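Local coordinates for protein MJ fibrillarin homologue (Methanocaldococcus jannaschii, PDB 1FBN) that probably methylates ribose 2'-hydroxyls of ribosomal and transfer RNA, using S-adenosyl-L-methionine as methyl donor, at sites chosen by a guide RNA, at residues A26-I30 with H91-I95; N55-L59 with G86-S90; K77-A83 with Y102-Y106. One frame throughout, in Å; residues are numbered along the deposited sequence.

Interaction 1: residues A26-I30 with H91-I95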
loop_
_atom_site.group_PDB
_atom_site.type_symbol
_atom_site.label_atom_id
_atom_site.label_comp_id
_atom_site.label_asym_id
_atom_site.label_seq_id
_atom_site.Cartn_x
_atom_site.Cartn_y
_atom_site.Cartn_z
ATOM N N ALA A 26 2.236 -3.508 -13.482
ATOM C CA ALA A 26 2.548 -4.823 -12.947
ATOM C C ALA A 26 3.799 -4.801 -12.083
ATOM O O ALA A 26 4.513 -3.797 -12.018
ATOM C CB ALA A 26 2.730 -5.815 -14.100
ATOM N N THR A 27 4.019 -5.899 -11.369
ATOM C CA THR A 27 5.209 -6.052 -10.544
ATOM C C THR A 27 5.890 -7.353 -10.979
ATOM O O THR A 27 5.259 -8.235 -11.576
ATOM C CB THR A 27 4.889 -6.092 -9.024
ATOM O OG1 THR A 27 3.906 -7.094 -8.756
ATOM C CG2 THR A 27 4.384 -4.741 -8.539
ATOM N N LYS A 28 7.197 -7.429 -10.753
ATOM C CA LYS A 28 7.973 -8.610 -11.102
ATOM C C LYS A 28 7.842 -9.598 -9.935
ATOM O O LYS A 28 8.350 -9.354 -8.839
ATOM C CB LYS A 28 9.427 -8.204 -11.329
ATOM C CG LYS A 28 10.297 -9.276 -11.933
ATOM C CD LYS A 28 11.687 -8.733 -12.201
ATOM C CE LYS A 28 11.665 -7.657 -13.266
ATOM N NZ LYS A 28 13.033 -7.136 -13.540
ATOM N N SER A 29 7.121 -10.691 -10.172
ATOM C CA SER A 29 6.869 -11.716 -9.153
ATOM C C SER A 29 8.103 -12.323 -8.476
ATOM O O SER A 29 9.077 -12.679 -9.146
ATOM C CB SER A 29 6.015 -12.838 -9.758
ATOM O OG SER A 29 5.740 -13.855 -8.807
ATOM N N ILE A 30 8.061 -12.421 -7.146
ATOM C CA ILE A 30 9.161 -13.029 -6.393
ATOM C C ILE A 30 8.885 -14.513 -6.083
ATOM O O ILE A 30 9.702 -15.188 -5.461
ATOM C CB ILE A 30 9.506 -12.266 -5.084
ATOM C CG1 ILE A 30 8.295 -12.207 -4.153
ATOM C CG2 ILE A 30 10.056 -10.884 -5.405
ATOM C CD1 ILE A 30 8.620 -11.689 -2.768
ATOM N N HIS A 91 2.037 -7.622 -3.984
ATOM C CA HIS A 91 2.685 -6.725 -4.937
ATOM C C HIS A 91 3.744 -5.857 -4.276
ATOM O O HIS A 91 4.777 -5.567 -4.877
ATOM C CB HIS A 91 1.653 -5.857 -5.662
ATOM C CG HIS A 91 0.908 -6.581 -6.741
ATOM N ND1 HIS A 91 -0.376 -7.054 -6.575
ATOM C CD2 HIS A 91 1.267 -6.906 -8.004
ATOM C CE1 HIS A 91 -0.775 -7.638 -7.692
ATOM N NE2 HIS A 91 0.203 -7.561 -8.575
ATOM N N VAL A 92 3.483 -5.433 -3.041
ATOM C CA VAL A 92 4.442 -4.614 -2.302
ATOM C C VAL A 92 5.698 -5.450 -2.037
ATOM O O VAL A 92 6.814 -4.932 -2.092
ATOM C CB VAL A 92 3.848 -4.097 -0.967
ATOM C CG1 VAL A 92 4.930 -3.443 -0.120
ATOM C CG2 VAL A 92 2.729 -3.093 -1.241
ATOM N N ALA A 93 5.505 -6.748 -1.792
ATOM C CA ALA A 93 6.606 -7.679 -1.539
ATOM C C ALA A 93 7.446 -7.871 -2.804
ATOM O O ALA A 93 8.659 -8.078 -2.730
ATOM C CB ALA A 93 6.064 -9.012 -1.057
ATOM N N ASP A 94 6.789 -7.821 -3.960
ATOM C CA ASP A 94 7.476 -7.946 -5.243
ATOM C C ASP A 94 8.388 -6.742 -5.440
ATOM O O ASP A 94 9.530 -6.885 -5.864
ATOM C CB ASP A 94 6.472 -7.985 -6.397
ATOM C CG ASP A 94 5.785 -9.325 -6.540
ATOM O OD1 ASP A 94 6.207 -10.308 -5.896
ATOM O OD2 ASP A 94 4.815 -9.398 -7.320
ATOM N N ILE A 95 7.860 -5.554 -5.144
ATOM C CA ILE A 95 8.602 -4.302 -5.282
ATOM C C ILE A 95 9.804 -4.282 -4.342
ATOM O O ILE A 95 10.941 -4.116 -4.777
ATOM C CB ILE A 95 7.696 -3.079 -4.974
ATOM C CG1 ILE A 95 6.492 -3.071 -5.917
ATOM C CG2 ILE A 95 8.486 -1.779 -5.112
ATOM C CD1 ILE A 95 5.355 -2.194 -5.448
HETATM O O HOH W 1 10.672 -8.287 -7.985
#
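Asp94, on helix 87-95, turns its carboxylate toward Thr27 and Ile30, its CG beside the backbone N and anti to the carbonyl carbon (chi1 -77°), and divides its two oxygens between them. OD1 accepts the backbone N-H of Ile30, N to OD1 3.1 Å, in a moderately bent bond of 146° that reaches the oxygen from above the carboxylate plane. OD2 lies 2.9 Å from Thr27 OG1 and accepts a hydrogen bond from it, though OG1 is too close to the His91 ring in the model for its place to be sure. Each oxygen also meets an arginine, Arg121 at OD1 and Arg50 at OD2, so the negative charge of this buried residue is probably well compensated. With an alanine in place of Asp94, Arg121 and Arg50 would probably each lose this counter-charge, and the Ile30 N-H this acceptor. A water lies 2.7 Å from Lys28 O and 2.8 Å from Asp94 O and can donate to either. Among apolar branches, Thr27 CG2 rests 3.8 Å from Ile95 CG1, and Ile30 CD1 lies 4.1 Å from Ala93 CB. The contact joins the N-terminal antiparallel sheet to a helix of the methyltransferase domain; strand 47-51 lies alongside and supplies Arg50, while Trp52 just beyond it stacks on His91.

Interaction 2: residues N55-L59 with G86-S90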
loop_
_atom_site.group_PDB
_atom_site.type_symbol
_atom_site.label_atom_id
_atom_site.label_comp_id
_atom_site.label_asym_id
_atom_site.label_seq_id
_atom_site.Cartn_x
_atom_site.Cartn_y
_atom_site.Cartn_z
ATOM N N ASN A 55 -8.785 -2.444 -9.467
ATOM C CA ASN A 55 -10.115 -2.717 -8.927
ATOM C C ASN A 55 -10.007 -3.589 -7.676
ATOM O O ASN A 55 -10.961 -3.711 -6.908
ATOM C CB ASN A 55 -10.977 -3.439 -9.966
ATOM C CG ASN A 55 -11.266 -2.588 -11.179
ATOM O OD1 ASN A 55 -12.052 -1.645 -11.113
ATOM N ND2 ASN A 55 -10.637 -2.922 -12.301
ATOM N N LYS A 56 -8.844 -4.207 -7.490
ATOM C CA LYS A 56 -8.591 -5.086 -6.351
ATOM C C LYS A 56 -7.526 -4.555 -5.388
ATOM O O LYS A 56 -7.379 -5.069 -4.283
ATOM C CB LYS A 56 -8.206 -6.486 -6.847
ATOM C CG LYS A 56 -9.399 -7.395 -7.129
ATOM C CD LYS A 56 -10.381 -6.765 -8.110
ATOM C CE LYS A 56 -11.792 -7.340 -7.964
ATOM N NZ LYS A 56 -12.811 -6.567 -8.746
ATOM N N SER A 57 -6.811 -3.511 -5.800
ATOM C CA SER A 57 -5.756 -2.918 -4.983
ATOM C C SER A 57 -5.796 -1.391 -5.026
ATOM O O SER A 57 -5.613 -0.786 -6.083
ATOM C CB SER A 57 -4.389 -3.420 -5.458
ATOM O OG SER A 57 -3.323 -2.787 -4.761
ATOM N N LYS A 58 -6.009 -0.773 -3.867
ATOM C CA LYS A 58 -6.074 0.683 -3.768
ATOM C C LYS A 58 -4.758 1.367 -4.162
ATOM O O LYS A 58 -4.765 2.499 -4.657
ATOM C CB LYS A 58 -6.487 1.112 -2.357
ATOM C CG LYS A 58 -7.881 0.660 -1.947
ATOM C CD LYS A 58 -8.263 1.217 -0.582
ATOM C CE LYS A 58 -9.525 0.560 -0.054
ATOM N NZ LYS A 58 -9.314 -0.904 0.165
ATOM N N LEU A 59 -3.635 0.689 -3.925
ATOM C CA LEU A 59 -2.327 1.236 -4.278
ATOM C C LEU A 59 -2.187 1.255 -5.805
ATOM O O LEU A 59 -1.701 2.236 -6.377
ATOM C CB LEU A 59 -1.208 0.421 -3.622
ATOM C CG LEU A 59 0.223 0.916 -3.830
ATOM C CD1 LEU A 59 0.325 2.403 -3.512
ATOM C CD2 LEU A 59 1.175 0.111 -2.961
ATOM N N GLY A 86 -4.259 -10.583 0.952
ATOM C CA GLY A 86 -2.964 -10.777 0.321
ATOM C C GLY A 86 -2.688 -10.020 -0.965
ATOM O O GLY A 86 -1.538 -9.961 -1.396
ATOM N N THR A 87 -3.717 -9.414 -1.555
ATOM C CA THR A 87 -3.582 -8.678 -2.821
ATOM C C THR A 87 -2.483 -7.619 -2.843
ATOM O O THR A 87 -1.452 -7.819 -3.477
ATOM C CB THR A 87 -4.922 -8.032 -3.254
ATOM O OG1 THR A 87 -5.930 -9.044 -3.356
ATOM C CG2 THR A 87 -4.778 -7.350 -4.604
ATOM N N THR A 88 -2.696 -6.498 -2.159
ATOM C CA THR A 88 -1.690 -5.439 -2.141
ATOM C C THR A 88 -0.369 -5.900 -1.515
ATOM O O THR A 88 0.699 -5.623 -2.060
ATOM C CB THR A 88 -2.217 -4.151 -1.470
ATOM O OG1 THR A 88 -3.387 -3.705 -2.169
ATOM C CG2 THR A 88 -1.169 -3.044 -1.517
ATOM N N PRO A 89 -0.421 -6.626 -0.374
ATOM C CA PRO A 89 0.824 -7.091 0.248
ATOM C C PRO A 89 1.700 -7.925 -0.692
ATOM O O PRO A 89 2.918 -7.833 -0.642
ATOM C CB PRO A 89 0.319 -7.917 1.425
ATOM C CG PRO A 89 -0.887 -7.155 1.850
ATOM C CD PRO A 89 -1.566 -6.886 0.520
ATOM N N SER A 90 1.091 -8.722 -1.565
ATOM C CA SER A 90 1.884 -9.537 -2.484
ATOM C C SER A 90 2.670 -8.679 -3.480
ATOM O O SER A 90 3.837 -8.957 -3.762
ATOM C CB SER A 90 1.008 -10.559 -3.216
ATOM O OG SER A 90 0.058 -9.936 -4.058
#
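Ser57 and Thr88 face each other through their hydroxyls, OG to OG1 2.8 Å, in a hydrogen bond that either could donate. The torsions bring them together: Ser57 carries OG anti to its own backbone N (chi1 175°), which sends it across to the helix, whereas Thr88 sets OG1 beside its N and turns the methyl CG2 toward Leu59. That methyl lies 4.1 Å from Leu59 CB, the two side chains crossing at about a right angle, so one threonine offers a polar branch to the serine and an apolar one to the leucine. Thr87 presents its methyl instead: CG2 comes within 3.5 Å of Lys56 O and also lies 4.0 Å from Ser57 CB. Lys56 touches this methyl with CB and then bends away at chi2, taking its amine out of the contact.

Both segments begin helices. Ser57 is the N-cap of helix 58-64, a place that suits a short hydroxyl side chain, and its OG makes weak further bonds to Ala60 N and to Trp52 NE1. Gly86 occupies the N-cap position of helix 87-95 with phi 114°, where a CB would press against the preceding carbonyl oxygen. Inside the first turn Ser90 OG donates to Thr87 O, at 2.7 Å. Lys58 directs its amine to a salt bridge with Asp150.

Thr87 and Thr88 are predicted to bind S-adenosyl-L-methionine, as is Asp150. Two neutral hydroxyls, either of which could donate, join the helix starts without placing a charge between them, and the pairing is consistent with holding Thr88 in the predicted cofactor site.

Interaction 3: residues K77-A83 with Y102-Y106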
loop_
_atom_site.group_PDB
_atom_site.type_symbol
_atom_site.label_atom_id
_atom_site.label_comp_id
_atom_site.label_asym_id
_atom_site.label_seq_id
_atom_site.Cartn_x
_atom_site.Cartn_y
_atom_site.Cartn_z
ATOM N N LYS A 77 11.769 -1.031 4.047
ATOM C CA LYS A 77 11.192 -1.825 5.113
ATOM C C LYS A 77 9.884 -1.087 5.339
ATOM O O LYS A 77 9.873 0.120 5.574
ATOM C CB LYS A 77 12.086 -1.807 6.353
ATOM C CG LYS A 77 13.438 -2.465 6.103
ATOM C CD LYS A 77 14.417 -2.274 7.250
ATOM C CE LYS A 77 14.093 -3.170 8.432
ATOM N NZ LYS A 77 15.146 -3.073 9.486
ATOM N N ILE A 78 8.776 -1.781 5.128
ATOM C CA ILE A 78 7.482 -1.146 5.289
ATOM C C ILE A 78 6.548 -1.816 6.288
ATOM O O ILE A 78 6.550 -3.045 6.451
ATOM C CB ILE A 78 6.756 -0.901 3.906
ATOM C CG1 ILE A 78 5.356 -1.516 3.899
ATOM C CG2 ILE A 78 7.601 -1.392 2.719
ATOM C CD1 ILE A 78 4.540 -1.158 2.685
ATOM N N LEU A 79 5.791 -0.972 6.989
ATOM C CA LEU A 79 4.811 -1.416 7.969
ATOM C C LEU A 79 3.447 -1.342 7.281
ATOM O O LEU A 79 2.986 -0.261 6.909
ATOM C CB LEU A 79 4.840 -0.507 9.199
ATOM C CG LEU A 79 3.907 -0.875 10.358
ATOM C CD1 LEU A 79 4.241 -2.264 10.910
ATOM C CD2 LEU A 79 4.028 0.178 11.441
ATOM N N TYR A 80 2.841 -2.506 7.067
ATOM C CA TYR A 80 1.545 -2.606 6.403
ATOM C C TYR A 80 0.429 -2.755 7.435
ATOM O O TYR A 80 0.397 -3.722 8.200
ATOM C CB TYR A 80 1.549 -3.801 5.433
ATOM C CG TYR A 80 0.378 -3.840 4.476
ATOM C CD1 TYR A 80 -0.898 -4.202 4.914
ATOM C CD2 TYR A 80 0.540 -3.492 3.133
ATOM C CE1 TYR A 80 -1.991 -4.209 4.042
ATOM C CE2 TYR A 80 -0.546 -3.497 2.247
ATOM C CZ TYR A 80 -1.806 -3.854 2.712
ATOM O OH TYR A 80 -2.885 -3.843 1.857
ATOM N N LEU A 81 -0.496 -1.800 7.430
ATOM C CA LEU A 81 -1.618 -1.799 8.363
ATOM C C LEU A 81 -2.943 -1.892 7.607
ATOM O O LEU A 81 -3.166 -1.165 6.639
ATOM C CB LEU A 81 -1.592 -0.518 9.206
ATOM C CG LEU A 81 -0.259 -0.127 9.860
ATOM C CD1 LEU A 81 -0.328 1.283 10.417
ATOM C CD2 LEU A 81 0.108 -1.116 10.946
ATOM N N GLY A 82 -3.813 -2.800 8.037
ATOM C CA GLY A 82 -5.101 -2.942 7.382
ATOM C C GLY A 82 -5.430 -4.344 6.915
ATOM O O GLY A 82 -4.541 -5.094 6.505
ATOM N N ALA A 83 -6.718 -4.683 6.967
ATOM C CA ALA A 83 -7.214 -5.995 6.552
ATOM C C ALA A 83 -6.889 -6.284 5.092
ATOM O O ALA A 83 -7.053 -5.429 4.220
ATOM C CB ALA A 83 -8.723 -6.084 6.774
ATOM N N TYR A 102 6.145 -5.781 7.136
ATOM C CA TYR A 102 5.516 -6.238 8.370
ATOM C C TYR A 102 4.017 -6.062 8.186
ATOM O O TYR A 102 3.536 -4.938 8.021
ATOM C CB TYR A 102 5.975 -5.394 9.560
ATOM C CG TYR A 102 7.464 -5.420 9.805
ATOM C CD1 TYR A 102 8.069 -6.511 10.431
ATOM C CD2 TYR A 102 8.268 -4.349 9.418
ATOM C CE1 TYR A 102 9.436 -6.532 10.669
ATOM C CE2 TYR A 102 9.632 -4.361 9.648
ATOM C CZ TYR A 102 10.214 -5.453 10.274
ATOM O OH TYR A 102 11.574 -5.468 10.488
ATOM N N ALA A 103 3.286 -7.171 8.191
ATOM C CA ALA A 103 1.840 -7.133 8.010
ATOM C C ALA A 103 1.099 -7.300 9.333
ATOM O O ALA A 103 1.083 -8.389 9.910
ATOM C CB ALA A 103 1.415 -8.210 7.021
ATOM N N ILE A 104 0.477 -6.219 9.798
ATOM C CA ILE A 104 -0.269 -6.231 11.055
ATOM C C ILE A 104 -1.743 -6.571 10.819
ATOM O O ILE A 104 -2.432 -5.872 10.073
ATOM C CB ILE A 104 -0.200 -4.851 11.776
ATOM C CG1 ILE A 104 1.243 -4.329 11.817
ATOM C CG2 ILE A 104 -0.791 -4.948 13.182
ATOM C CD1 ILE A 104 2.229 -5.222 12.531
ATOM N N GLU A 105 -2.212 -7.649 11.447
ATOM C CA GLU A 105 -3.610 -8.074 11.332
ATOM C C GLU A 105 -4.152 -8.454 12.709
ATOM O O GLU A 105 -3.475 -9.134 13.482
ATOM C CB GLU A 105 -3.761 -9.266 10.375
ATOM C CG GLU A 105 -3.307 -9.019 8.937
ATOM C CD GLU A 105 -4.034 -7.870 8.252
ATOM O OE1 GLU A 105 -5.120 -7.460 8.714
ATOM O OE2 GLU A 105 -3.509 -7.365 7.239
ATOM N N TYR A 106 -5.374 -8.017 13.008
ATOM C CA TYR A 106 -6.000 -8.303 14.297
ATOM C C TYR A 106 -6.693 -9.665 14.375
ATOM O O TYR A 106 -6.521 -10.403 15.348
ATOM C CB TYR A 106 -6.992 -7.195 14.662
ATOM C CG TYR A 106 -7.668 -7.411 15.993
ATOM C CD1 TYR A 106 -7.025 -7.073 17.183
ATOM C CD2 TYR A 106 -8.934 -8.001 16.070
ATOM C CE1 TYR A 106 -7.619 -7.320 18.418
ATOM C CE2 TYR A 106 -9.538 -8.255 17.301
ATOM C CZ TYR A 106 -8.872 -7.912 18.472
ATOM O OH TYR A 106 -9.448 -8.171 19.696
#
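Tyr102 and Tyr80 are joined through their backbones where two parallel strands of a Rossmann-like methyltransferase sheet run side by side, linked by helix 87-95 in a beta-alpha-beta crossover. The hydrogen bonds alternate as parallel pairing requires: Tyr102 N to Ile78 O at 2.8 Å, Tyr80 N to Tyr102 O at 2.7 Å, and Ile104 N to Tyr80 O at 3.0 Å. All three are nearly straight, the last reaching 174° at the hydrogen.

Apolar contacts gather on the face that bears Leu79, Leu81, Tyr102 and Ile104. Leu79 CD1 touches both Tyr102 CB and Ile104 CG1, 3.8 Å from each, while Leu81 runs alongside Ile104 with CD2 3.5 Å from CG1; branched aliphatic chains suit this buried surface. Tyr80 points from the other face toward helix 87-95, and the small Ala103 on that face meets Leu114 of helix 108-117.

A polar contact lies at the C-terminal ends of the strands, where Rossmann-like methyltransferases bind their cofactor. Glu105, predicted to bind S-adenosyl-L-methionine, folds back at chi2 (-58°) toward Gly82 and Ala83. This puts its OE1 3.3 Å from Ala83 CA and its OE2 2.6 Å from Gly82 O.

Helix 87-95 ties the three contacts together. Its first turn carries interaction 2, its C-terminal half carries interaction 1, and it is the helix of the crossover between the strands paired in interaction 3. The centres of interactions 1 and 2 lie about 11 Å apart, yet Val92 CG2 and Leu59 CD2 touch at 4.0 Å; the other methyl of Val92, CG1, reaches Ile78 CD1 of interaction 3 at 3.6 Å. Interactions 2 and 3 meet where Tyr80 OH lies 3.4 Å from Thr88 CB. Both contribute residues to the predicted S-adenosyl-L-methionine site, with the side chains of Thr88 and Glu105 about 9 Å apart, whereas interaction 1 joins the same helix to the N-terminal sheet.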